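Serine protease (Arthrobacter nicotinovorans, PDB 3WY8) probably cleaves peptide bonds, with reported keratinolytic activity, as a trypsin-like serine protease. Local coordinates at residues I14-G19 against Y23-N28; H43-N46 against A51-T54; V115-A120 against S211-A216. One frame throughout, in Å; residues are numbered along the deposited sequence.

Contact 1. Residues I14-G19 against Y23-N28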
ATOM      1  N   ILE A  14       8.596  -1.602  -1.741  1.00 16.55           N
ATOM      2  CA  ILE A  14       8.666  -0.907  -3.026  1.00 16.58           C
ATOM      3  C   ILE A  14       9.843   0.060  -3.038  1.00 16.89           C
ATOM      4  O   ILE A  14      10.043   0.809  -2.078  1.00 16.75           O
ATOM      5  CB  ILE A  14       7.360  -0.129  -3.317  1.00 16.58           C
ATOM      6  CG1 ILE A  14       6.179  -1.097  -3.462  1.00 16.49           C
ATOM      7  CG2 ILE A  14       7.490   0.730  -4.574  1.00 17.38           C
ATOM      8  CD1 ILE A  14       4.812  -0.415  -3.376  1.00 17.05           C
ATOM      9  N   PHE A  15      10.620   0.016  -4.118  1.00 17.02           N
ATOM     10  CA  PHE A  15      11.682   0.985  -4.374  1.00 17.39           C
ATOM     11  C   PHE A  15      11.283   1.734  -5.633  1.00 17.52           C
ATOM     12  O   PHE A  15      10.982   1.112  -6.660  1.00 17.62           O
ATOM     13  CB  PHE A  15      13.016   0.275  -4.607  1.00 17.37           C
ATOM     14  CG  PHE A  15      13.519  -0.497  -3.417  1.00 17.23           C
ATOM     15  CD1 PHE A  15      14.459   0.067  -2.554  1.00 17.24           C
ATOM     16  CD2 PHE A  15      13.065  -1.792  -3.164  1.00 17.37           C
ATOM     17  CE1 PHE A  15      14.935  -0.641  -1.457  1.00 16.84           C
ATOM     18  CE2 PHE A  15      13.540  -2.512  -2.070  1.00 17.51           C
ATOM     19  CZ  PHE A  15      14.482  -1.937  -1.217  1.00 16.84           C
ATOM     20  N   PHE A  16      11.268   3.062  -5.575  1.00 17.58           N
ATOM     21  CA  PHE A  16      10.808   3.819  -6.737  1.00 17.49           C
ATOM     22  C   PHE A  16      11.501   5.154  -6.966  1.00 17.73           C
ATOM     23  O   PHE A  16      12.168   5.683  -6.075  1.00 17.49           O
ATOM     24  CB  PHE A  16       9.273   3.968  -6.736  1.00 17.70           C
ATOM     25  CG  PHE A  16       8.727   4.839  -5.630  1.00 17.92           C
ATOM     26  CD1 PHE A  16       8.260   6.119  -5.909  1.00 18.64           C
ATOM     27  CD2 PHE A  16       8.644   4.367  -4.322  1.00 17.95           C
ATOM     28  CE1 PHE A  16       7.736   6.934  -4.900  1.00 18.11           C
ATOM     29  CE2 PHE A  16       8.119   5.174  -3.303  1.00 17.91           C
ATOM     30  CZ  PHE A  16       7.664   6.458  -3.596  1.00 18.77           C
ATOM     31  N   THR A  17      11.365   5.663  -8.189  1.00 17.86           N
ATOM     32  CA  THR A  17      11.862   6.980  -8.550  1.00 18.63           C
ATOM     33  C   THR A  17      10.664   7.835  -8.940  1.00 18.77           C
ATOM     34  O   THR A  17       9.890   7.466  -9.824  1.00 18.66           O
ATOM     35  CB  THR A  17      12.890   6.906  -9.701  1.00 18.92           C
ATOM     36  OG1 THR A  17      13.970   6.041  -9.316  1.00 18.91           O
ATOM     37  CG2 THR A  17      13.450   8.282 -10.017  1.00 19.14           C
ATOM     38  N   LEU A  18      10.514   8.968  -8.263  1.00 19.17           N
ATOM     39  CA  LEU A  18       9.385   9.860  -8.485  1.00 19.64           C
ATOM     40  C   LEU A  18       9.861  11.305  -8.434  1.00 19.96           C
ATOM     41  O   LEU A  18      10.494  11.723  -7.463  1.00 20.06           O
ATOM     42  CB  LEU A  18       8.290   9.614  -7.440  1.00 19.81           C
ATOM     43  CG  LEU A  18       7.004  10.443  -7.525  1.00 19.55           C
ATOM     44  CD1 LEU A  18       6.239  10.152  -8.808  1.00 19.87           C
ATOM     45  CD2 LEU A  18       6.126  10.186  -6.308  1.00 19.56           C
ATOM     46  N   GLY A  19       9.562  12.060  -9.489  1.00 20.64           N
ATOM     47  CA  GLY A  19      10.025  13.443  -9.602  1.00 21.05           C
ATOM     48  C   GLY A  19      11.541  13.534  -9.549  1.00 21.28           C
ATOM     49  O   GLY A  19      12.099  14.531  -9.075  1.00 21.86           O
ATOM     50  N   TYR A  23      12.838   6.837  -3.467  1.00 19.64           N
ATOM     51  CA  TYR A  23      12.019   6.646  -2.274  1.00 19.43           C
ATOM     52  C   TYR A  23      11.701   5.172  -2.033  1.00 19.18           C
ATOM     53  O   TYR A  23      11.901   4.329  -2.910  1.00 19.31           O
ATOM     54  CB  TYR A  23      10.692   7.400  -2.423  1.00 19.42           C
ATOM     55  CG  TYR A  23      10.800   8.885  -2.676  1.00 20.91           C
ATOM     56  CD1 TYR A  23      11.160   9.762  -1.651  1.00 22.01           C
ATOM     57  CD2 TYR A  23      10.513   9.418  -3.932  1.00 21.55           C
ATOM     58  CE1 TYR A  23      11.246  11.137  -1.874  1.00 22.90           C
ATOM     59  CE2 TYR A  23      10.597  10.794  -4.168  1.00 22.88           C
ATOM     60  CZ  TYR A  23      10.966  11.643  -3.134  1.00 23.23           C
ATOM     61  OH  TYR A  23      11.053  13.000  -3.350  1.00 24.30           O
ATOM     62  N   VAL A  24      11.192   4.874  -0.839  1.00 19.07           N
ATOM     63  CA  VAL A  24      10.639   3.552  -0.537  1.00 18.82           C
ATOM     64  C   VAL A  24       9.190   3.626  -0.085  1.00 18.45           C
ATOM     65  O   VAL A  24       8.741   4.641   0.456  1.00 18.55           O
ATOM     66  CB  VAL A  24      11.436   2.775   0.545  1.00 19.13           C
ATOM     67  CG1 VAL A  24      12.721   2.232  -0.021  1.00 19.93           C
ATOM     68  CG2 VAL A  24      11.661   3.629   1.795  1.00 19.19           C
ATOM     69  N   CYS A  25       8.477   2.528  -0.311  1.00 17.84           N
ATOM     70  CA  CYS A  25       7.112   2.356   0.152  1.00 17.29           C
ATOM     71  C   CYS A  25       6.867   0.875   0.427  1.00 16.83           C
ATOM     72  O   CYS A  25       7.801   0.069   0.423  1.00 16.31           O
ATOM     73  CB  CYS A  25       6.123   2.879  -0.891  1.00 17.87           C
ATOM     74  SG  CYS A  25       5.690   4.642  -0.733  1.00 18.33           S
ATOM     75  N   SER A  26       5.609   0.529   0.671  1.00 16.16           N
ATOM     76  CA  SER A  26       5.193  -0.850   0.860  1.00 16.09           C
ATOM     77  C   SER A  26       3.969  -1.099  -0.014  1.00 15.95           C
ATOM     78  O   SER A  26       3.294  -0.151  -0.431  1.00 15.74           O
ATOM     79  CB  SER A  26       4.865  -1.102   2.333  1.00 16.36           C
ATOM     80  OG  SER A  26       5.962  -0.733   3.148  1.00 16.15           O
ATOM     81  N   GLY A  27       3.690  -2.363  -0.305  1.00 15.72           N
ATOM     82  CA  GLY A  27       2.577  -2.707  -1.175  1.00 15.61           C
ATOM     83  C   GLY A  27       2.121  -4.138  -0.997  1.00 15.61           C
ATOM     84  O   GLY A  27       2.666  -4.883  -0.175  1.00 14.97           O
ATOM     85  N   ASN A  28       1.117  -4.521  -1.780  1.00 15.50           N
ATOM     86  CA  ASN A  28       0.499  -5.830  -1.627  1.00 15.52           C
ATOM     87  C   ASN A  28      -0.020  -6.364  -2.948  1.00 15.53           C
ATOM     88  O   ASN A  28      -0.658  -5.631  -3.710  1.00 15.41           O
ATOM     89  CB  ASN A  28      -0.652  -5.730  -0.621  1.00 15.35           C
ATOM     90  CG  ASN A  28      -1.173  -7.079  -0.191  1.00 15.92           C
ATOM     91  OD1 ASN A  28      -0.404  -7.977   0.156  1.00 16.92           O
ATOM     92  ND2 ASN A  28      -2.490  -7.222  -0.185  1.00 16.34           N
TER
HETATM   93  O   HOH W   1      10.377  13.981  -5.836  1.00 29.35           O
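The beta hairpin of strands 11-18 and 21-29 pairs Ile14 with Cys25 and Phe16 with Tyr23 as antiparallel hydrogen-bonded pairs, with Phe15 and Val24 as the non-hydrogen-bonded pair between them. Four backbone bonds hold this register, among them Ile14 N to Cys25 O at 2.8 Å and Tyr23 N to Phe16 O at 2.9 Å. The hairpin illustrates how alternation divides side chains between two faces. On one, Phe15 and Val24 lie side by side, CD1 of the former 3.8 Å from CG1 of the latter. On the other, the Phe16 ring packs against Tyr23 and Cys25: its chi1 of 68° turns the ring toward the partner strand, where Tyr23 CB stands over one of its faces, 3.4 Å from Phe16 CZ. The two rings are inclined at 38°, while Cys25 SG approaches Phe16 CE2 obliquely at 3.6 Å, a sulfur-aromatic contact. Ile14 reaches further along the partner strand, its CD1 3.3 Å from Ser26 O. Near the turn, Leu18 O sits at the edge of the Tyr23 ring, in its plane, and one water links it to Tyr23 OH, 2.8 Å from each oxygen. Strand 55-60 flanks the hairpin beside strand 11-18, sending Phe56 and Phe58 against Ile14, and strand 37-40 follows strand 21-29 on its other side in the closed six-stranded barrel.

Contact 2. Residues H43-N46 against A51-T54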
ATOM      1  N   HIS A  43       0.567   8.332  -3.341  1.00 16.64           N
ATOM      2  CA  HIS A  43       1.837   9.057  -3.178  1.00 16.75           C
ATOM      3  C   HIS A  43       3.086   8.183  -3.317  1.00 17.08           C
ATOM      4  O   HIS A  43       4.210   8.695  -3.336  1.00 17.33           O
ATOM      5  CB  HIS A  43       1.838   9.923  -1.898  1.00 16.85           C
ATOM      6  CG  HIS A  43       2.106   9.172  -0.629  1.00 16.83           C
ATOM      7  ND1 HIS A  43       1.106   8.809   0.250  1.00 17.51           N
ATOM      8  CD2 HIS A  43       3.269   8.781  -0.057  1.00 17.92           C
ATOM      9  CE1 HIS A  43       1.641   8.194   1.290  1.00 16.98           C
ATOM     10  NE2 HIS A  43       2.953   8.167   1.131  1.00 17.34           N
ATOM     11  N   CYS A  44       2.883   6.874  -3.453  1.00 16.98           N
ATOM     12  CA  CYS A  44       3.979   5.942  -3.699  1.00 17.65           C
ATOM     13  C   CYS A  44       4.229   5.719  -5.189  1.00 17.62           C
ATOM     14  O   CYS A  44       5.133   4.974  -5.560  1.00 18.25           O
ATOM     15  CB  CYS A  44       3.716   4.594  -3.020  1.00 17.71           C
ATOM     16  SG  CYS A  44       3.715   4.639  -1.203  1.00 19.44           S
ATOM     17  N   LEU A  45       3.432   6.350  -6.046  1.00 17.85           N
ATOM     18  CA  LEU A  45       3.636   6.186  -7.488  1.00 17.92           C
ATOM     19  C   LEU A  45       3.272   7.401  -8.346  1.00 18.23           C
ATOM     20  O   LEU A  45       3.413   7.359  -9.569  1.00 18.24           O
ATOM     21  CB  LEU A  45       2.946   4.906  -8.005  1.00 17.65           C
ATOM     22  CG  LEU A  45       1.453   4.666  -7.762  1.00 17.80           C
ATOM     23  CD1 LEU A  45       0.587   5.679  -8.520  1.00 18.12           C
ATOM     24  CD2 LEU A  45       1.098   3.245  -8.189  1.00 17.84           C
ATOM     25  N   ASN A  46       2.801   8.471  -7.711  1.00 18.50           N
ATOM     26  CA  ASN A  46       2.440   9.691  -8.432  1.00 18.94           C
ATOM     27  C   ASN A  46       2.656  10.909  -7.543  1.00 19.37           C
ATOM     28  O   ASN A  46       2.322  10.879  -6.358  1.00 19.33           O
ATOM     29  CB  ASN A  46       0.990   9.620  -8.932  1.00 18.92           C
ATOM     30  CG  ASN A  46       0.572  10.872  -9.692  1.00 19.22           C
ATOM     31  OD1 ASN A  46       0.260  11.893  -9.089  1.00 19.64           O
ATOM     32  ND2 ASN A  46       0.568  10.793 -11.021  1.00 19.35           N
ATOM     33  N   ALA A  51       3.454  13.961 -12.172  1.00 21.38           N
ATOM     34  CA  ALA A  51       3.889  12.826 -12.963  1.00 21.25           C
ATOM     35  C   ALA A  51       3.795  11.521 -12.182  1.00 21.13           C
ATOM     36  O   ALA A  51       3.844  11.511 -10.948  1.00 20.90           O
ATOM     37  CB  ALA A  51       5.315  13.046 -13.452  1.00 21.45           C
ATOM     38  N   TYR A  52       3.641  10.427 -12.918  1.00 21.08           N
ATOM     39  CA  TYR A  52       3.792   9.094 -12.358  1.00 20.46           C
ATOM     40  C   TYR A  52       5.273   8.763 -12.166  1.00 20.39           C
ATOM     41  O   TYR A  52       6.141   9.386 -12.783  1.00 20.27           O
ATOM     42  CB  TYR A  52       3.124   8.056 -13.259  1.00 20.76           C
ATOM     43  CG  TYR A  52       1.620   8.008 -13.111  1.00 20.81           C
ATOM     44  CD1 TYR A  52       1.028   7.295 -12.068  1.00 21.03           C
ATOM     45  CD2 TYR A  52       0.787   8.671 -14.013  1.00 22.03           C
ATOM     46  CE1 TYR A  52      -0.357   7.241 -11.924  1.00 21.50           C
ATOM     47  CE2 TYR A  52      -0.602   8.625 -13.874  1.00 22.98           C
ATOM     48  CZ  TYR A  52      -1.164   7.906 -12.827  1.00 22.34           C
ATOM     49  OH  TYR A  52      -2.530   7.850 -12.679  1.00 22.03           O
ATOM     50  N   ALA A  53       5.548   7.790 -11.299  1.00 20.21           N
ATOM     51  CA  ALA A  53       6.903   7.301 -11.062  1.00 20.21           C
ATOM     52  C   ALA A  53       7.542   6.805 -12.355  1.00 20.35           C
ATOM     53  O   ALA A  53       6.873   6.190 -13.183  1.00 20.30           O
ATOM     54  CB  ALA A  53       6.888   6.189 -10.022  1.00 20.22           C
ATOM     55  N   THR A  54       8.833   7.081 -12.515  1.00 20.43           N
ATOM     56  CA  THR A  54       9.566   6.672 -13.716  1.00 20.91           C
ATOM     57  C   THR A  54      10.158   5.266 -13.590  1.00 21.01           C
ATOM     58  O   THR A  54      10.495   4.634 -14.592  1.00 21.46           O
ATOM     59  CB  THR A  54      10.664   7.685 -14.092  1.00 20.85           C
ATOM     60  OG1 THR A  54      11.485   7.951 -12.948  1.00 21.17           O
ATOM     61  CG2 THR A  54      10.035   8.994 -14.582  1.00 21.22           C
TER
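Leu45 and Ala53 share the direct hydrogen bond between segments 43-46 and 51-54: Ala53 N lies 2.8 Å from Leu45 O with an N-H...O angle of 155°. The donor stands above the carbonyl plane, 45° out of it. Weaker polar contacts extend this backbone bridge, since Tyr52 CA brings its hydrogen to the same carbonyl, 3.3 Å from Leu45 O, and Asn46 CA does likewise to Ala51 O at 3.4 Å. Both segments belong to the loop between strands 37-40 and 55-60, which in trypsin-like proteases carries the catalytic histidine. Here His43 bonds to Asp92 and Ser171, geometry consistent with the charge relay, and the 3-10 turn with Cys44 leads straight into Leu45 and Asn46. Among the side chains, the amide of Asn46 meets the Tyr52 ring. A chi1 of -180° sends CG toward the partner segment, and the turn about chi2 then sets ND2 over the centre of the ring, 3.6 Å from Tyr52 CG. The carboxamide is fixed at both ends within the loop, OD1 accepting from Gly48 N and ND2 donating to Gly50 O, so its place above the ring is well defined. Apolar contact comes from Leu45, which runs alongside Tyr52 and sets CD1 3.9 Å from Tyr52 CE1. Beyond the ring, Tyr52 OH is anchored by Ala79 N, and Leu77 of strand 72-78 touches Leu45, Tyr52 and Ala53.

Contact 3. Residues V115-A120 against S211-A216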
ATOM      1  N   VAL A 115      -9.907  -8.161  -2.168  1.00 18.45           N
ATOM      2  CA  VAL A 115     -10.150  -6.752  -1.846  1.00 18.47           C
ATOM      3  C   VAL A 115     -11.614  -6.488  -1.511  1.00 18.45           C
ATOM      4  O   VAL A 115     -12.503  -7.222  -1.954  1.00 18.77           O
ATOM      5  CB  VAL A 115      -9.685  -5.793  -2.985  1.00 18.61           C
ATOM      6  CG1 VAL A 115      -8.167  -5.763  -3.071  1.00 18.88           C
ATOM      7  CG2 VAL A 115     -10.302  -6.176  -4.333  1.00 19.34           C
ATOM      8  N   GLN A 116     -11.850  -5.443  -0.719  1.00 18.13           N
ATOM      9  CA  GLN A 116     -13.196  -4.983  -0.395  1.00 18.25           C
ATOM     10  C   GLN A 116     -13.309  -3.483  -0.613  1.00 17.99           C
ATOM     11  O   GLN A 116     -12.390  -2.727  -0.277  1.00 17.73           O
ATOM     12  CB  GLN A 116     -13.561  -5.302   1.058  1.00 18.62           C
ATOM     13  CG  GLN A 116     -13.699  -6.783   1.386  1.00 19.69           C
ATOM     14  CD  GLN A 116     -14.902  -7.447   0.734  1.00 22.26           C
ATOM     15  OE1 GLN A 116     -15.872  -6.784   0.352  1.00 23.62           O
ATOM     16  NE2 GLN A 116     -14.847  -8.771   0.617  1.00 22.83           N
ATOM     17  N   PHE A 117     -14.441  -3.069  -1.179  1.00 17.96           N
ATOM     18  CA  PHE A 117     -14.771  -1.657  -1.350  1.00 17.91           C
ATOM     19  C   PHE A 117     -16.156  -1.390  -0.784  1.00 18.13           C
ATOM     20  O   PHE A 117     -16.957  -2.319  -0.629  1.00 18.33           O
ATOM     21  CB  PHE A 117     -14.710  -1.258  -2.832  1.00 17.90           C
ATOM     22  CG  PHE A 117     -13.386  -1.547  -3.472  1.00 17.61           C
ATOM     23  CD1 PHE A 117     -12.331  -0.649  -3.350  1.00 17.98           C
ATOM     24  CD2 PHE A 117     -13.186  -2.732  -4.175  1.00 18.11           C
ATOM     25  CE1 PHE A 117     -11.089  -0.923  -3.937  1.00 17.99           C
ATOM     26  CE2 PHE A 117     -11.958  -3.016  -4.758  1.00 18.02           C
ATOM     27  CZ  PHE A 117     -10.907  -2.116  -4.638  1.00 18.10           C
ATOM     28  N   ASN A 118     -16.417  -0.125  -0.458  1.00 18.40           N
ATOM     29  CA  ASN A 118     -17.722   0.318   0.040  1.00 18.59           C
ATOM     30  C   ASN A 118     -18.173  -0.451   1.278  1.00 18.72           C
ATOM     31  O   ASN A 118     -19.350  -0.781   1.428  1.00 18.42           O
ATOM     32  CB  ASN A 118     -18.766   0.253  -1.081  1.00 19.12           C
ATOM     33  CG  ASN A 118     -18.239   0.817  -2.375  1.00 19.97           C
ATOM     34  OD1 ASN A 118     -17.858   1.989  -2.438  1.00 22.58           O
ATOM     35  ND2 ASN A 118     -18.168  -0.022  -3.407  1.00 22.35           N
ATOM     36  N   ALA A 119     -17.210  -0.730   2.157  1.00 18.23           N
ATOM     37  CA  ALA A 119     -17.463  -1.436   3.405  1.00 18.18           C
ATOM     38  C   ALA A 119     -17.801  -0.448   4.518  1.00 18.01           C
ATOM     39  O   ALA A 119     -17.777   0.770   4.315  1.00 17.89           O
ATOM     40  CB  ALA A 119     -16.256  -2.285   3.787  1.00 18.16           C
ATOM     41  N   ALA A 120     -18.120  -0.980   5.691  1.00 18.07           N
ATOM     42  CA  ALA A 120     -18.445  -0.155   6.850  1.00 18.43           C
ATOM     43  C   ALA A 120     -17.243   0.662   7.330  1.00 18.37           C
ATOM     44  O   ALA A 120     -16.095   0.259   7.145  1.00 18.15           O
ATOM     45  CB  ALA A 120     -18.951  -1.031   7.971  1.00 18.69           C
ATOM     46  N   SER A 211     -13.102   2.156  -8.723  1.00 19.12           N
ATOM     47  CA  SER A 211     -13.011   2.378 -10.169  1.00 19.61           C
ATOM     48  C   SER A 211     -11.568   2.318 -10.676  1.00 19.57           C
ATOM     49  O   SER A 211     -11.303   1.788 -11.764  1.00 19.53           O
ATOM     50  CB  SER A 211     -13.671   3.702 -10.555  1.00 19.96           C
ATOM     51  OG  SER A 211     -15.082   3.603 -10.449  1.00 22.02           O
ATOM     52  N   THR A 212     -10.637   2.849  -9.882  1.00 19.51           N
ATOM     53  CA  THR A 212      -9.213   2.786 -10.217  1.00 19.44           C
ATOM     54  C   THR A 212      -8.726   1.344 -10.182  1.00 18.99           C
ATOM     55  O   THR A 212      -7.999   0.909 -11.074  1.00 18.65           O
ATOM     56  CB  THR A 212      -8.359   3.674  -9.280  1.00 19.53           C
ATOM     57  OG1 THR A 212      -8.861   5.017  -9.312  1.00 20.87           O
ATOM     58  CG2 THR A 212      -6.906   3.691  -9.729  1.00 19.86           C
ATOM     59  N   TYR A 213      -9.138   0.602  -9.155  1.00 18.67           N
ATOM     60  CA  TYR A 213      -8.812  -0.817  -9.061  1.00 18.86           C
ATOM     61  C   TYR A 213      -9.320  -1.580 -10.292  1.00 19.20           C
ATOM     62  O   TYR A 213      -8.587  -2.383 -10.878  1.00 19.01           O
ATOM     63  CB  TYR A 213      -9.371  -1.427  -7.768  1.00 18.77           C
ATOM     64  CG  TYR A 213      -9.433  -2.934  -7.812  1.00 18.70           C
ATOM     65  CD1 TYR A 213      -8.284  -3.702  -7.630  1.00 18.27           C
ATOM     66  CD2 TYR A 213     -10.636  -3.591  -8.068  1.00 17.92           C
ATOM     67  CE1 TYR A 213      -8.333  -5.090  -7.690  1.00 18.71           C
ATOM     68  CE2 TYR A 213     -10.697  -4.977  -8.133  1.00 19.44           C
ATOM     69  CZ  TYR A 213      -9.543  -5.720  -7.943  1.00 19.58           C
ATOM     70  OH  TYR A 213      -9.604  -7.094  -8.006  1.00 20.16           O
ATOM     71  N   ASN A 214     -10.568  -1.310 -10.678  1.00 19.72           N
ATOM     72  CA  ASN A 214     -11.215  -2.002 -11.795  1.00 20.15           C
ATOM     73  C   ASN A 214     -10.445  -1.863 -13.104  1.00 20.25           C
ATOM     74  O   ASN A 214     -10.232  -2.855 -13.809  1.00 20.22           O
ATOM     75  CB  ASN A 214     -12.656  -1.513 -11.980  1.00 20.49           C
ATOM     76  CG  ASN A 214     -13.602  -2.029 -10.901  1.00 21.71           C
ATOM     77  OD1 ASN A 214     -13.344  -3.045 -10.253  1.00 22.50           O
ATOM     78  ND2 ASN A 214     -14.714  -1.328 -10.717  1.00 23.16           N
ATOM     79  N   THR A 215     -10.012  -0.643 -13.416  1.00 20.09           N
ATOM     80  CA  THR A 215      -9.216  -0.412 -14.629  1.00 20.44           C
ATOM     81  C   THR A 215      -7.821  -1.052 -14.539  1.00 20.30           C
ATOM     82  O   THR A 215      -7.363  -1.690 -15.489  1.00 19.64           O
ATOM     83  CB  THR A 215      -9.173   1.094 -15.052  1.00 20.68           C
ATOM     84  OG1 THR A 215      -8.521   1.220 -16.323  1.00 20.99           O
ATOM     85  CG2 THR A 215      -8.454   1.971 -14.026  1.00 21.49           C
ATOM     86  N   ALA A 216      -7.169  -0.911 -13.387  1.00 20.17           N
ATOM     87  CA  ALA A 216      -5.847  -1.501 -13.183  1.00 20.23           C
ATOM     88  C   ALA A 216      -5.885  -3.021 -13.312  1.00 20.34           C
ATOM     89  O   ALA A 216      -5.048  -3.611 -13.991  1.00 20.13           O
ATOM     90  CB  ALA A 216      -5.284  -1.096 -11.827  1.00 20.18           C
TER
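Tyr213 OH, which Val115 touches through CG2 at 3.8 Å, is hydrogen-bonded to the backbone oxygen of Thr31. That bond ties the far end of the phenol, while the meeting of segments 115-120 and 211-216 themselves is wholly apolar. Tyr213 projects toward the loop with CG anti to its backbone N (chi1 163°), and one face of its ring receives Val115. The valine arrives from the opposite direction and lays CG2 over that face, offset toward the hydroxyl end, 3.7 Å from Tyr213 CZ. The resulting CH-pi contact is steep, the methyl lying 25° off the ring normal. This is a tie between the two halves of the chymotrypsin-like fold: residues 115-120 lie in the connection that leads to strand 124-129 of the second sheet, whereas helix 207-218 is the C-terminal helix, packed back against the first barrel. Phe117 comes obliquely from the same side of the tyrosine, near CB and CD2. Its side chain crosses that of Tyr213 at about a right angle, with CZ 3.6 Å from Tyr213 CB and CE2 3.6 Å from Tyr213 CD2. The ring planes meet obliquely, at 38°. Phe117 also packs on Ile209 and Gln210, one turn earlier in the helix, and meets the ring of Trp205, while Phe95 of strand 94-98 joins Tyr213 edge-to-face.

How the contacts relate
The three contacts come one after another in the sequence, without interleaving. Contacts 1 and 2 are neighbours, their centres 8 Å apart. A disulfide, Cys25 SG to Cys44 SG at 2.0 Å, fastens the hairpin of the first barrel to the loop bearing His43. Thr17 O probably also accepts a hydrogen bond from Thr54 N. Contact 3 lies about 21 Å from contact 1 and about 20 Å from contact 2, centre to centre, and on the opposite side of the chain's centre from contact 1. Contacts 1 and 2 thus lie beside the probable triad in the first barrel, whereas contact 3, away from it, joins the two halves of the chymotrypsin-like fold through the C-terminal helix.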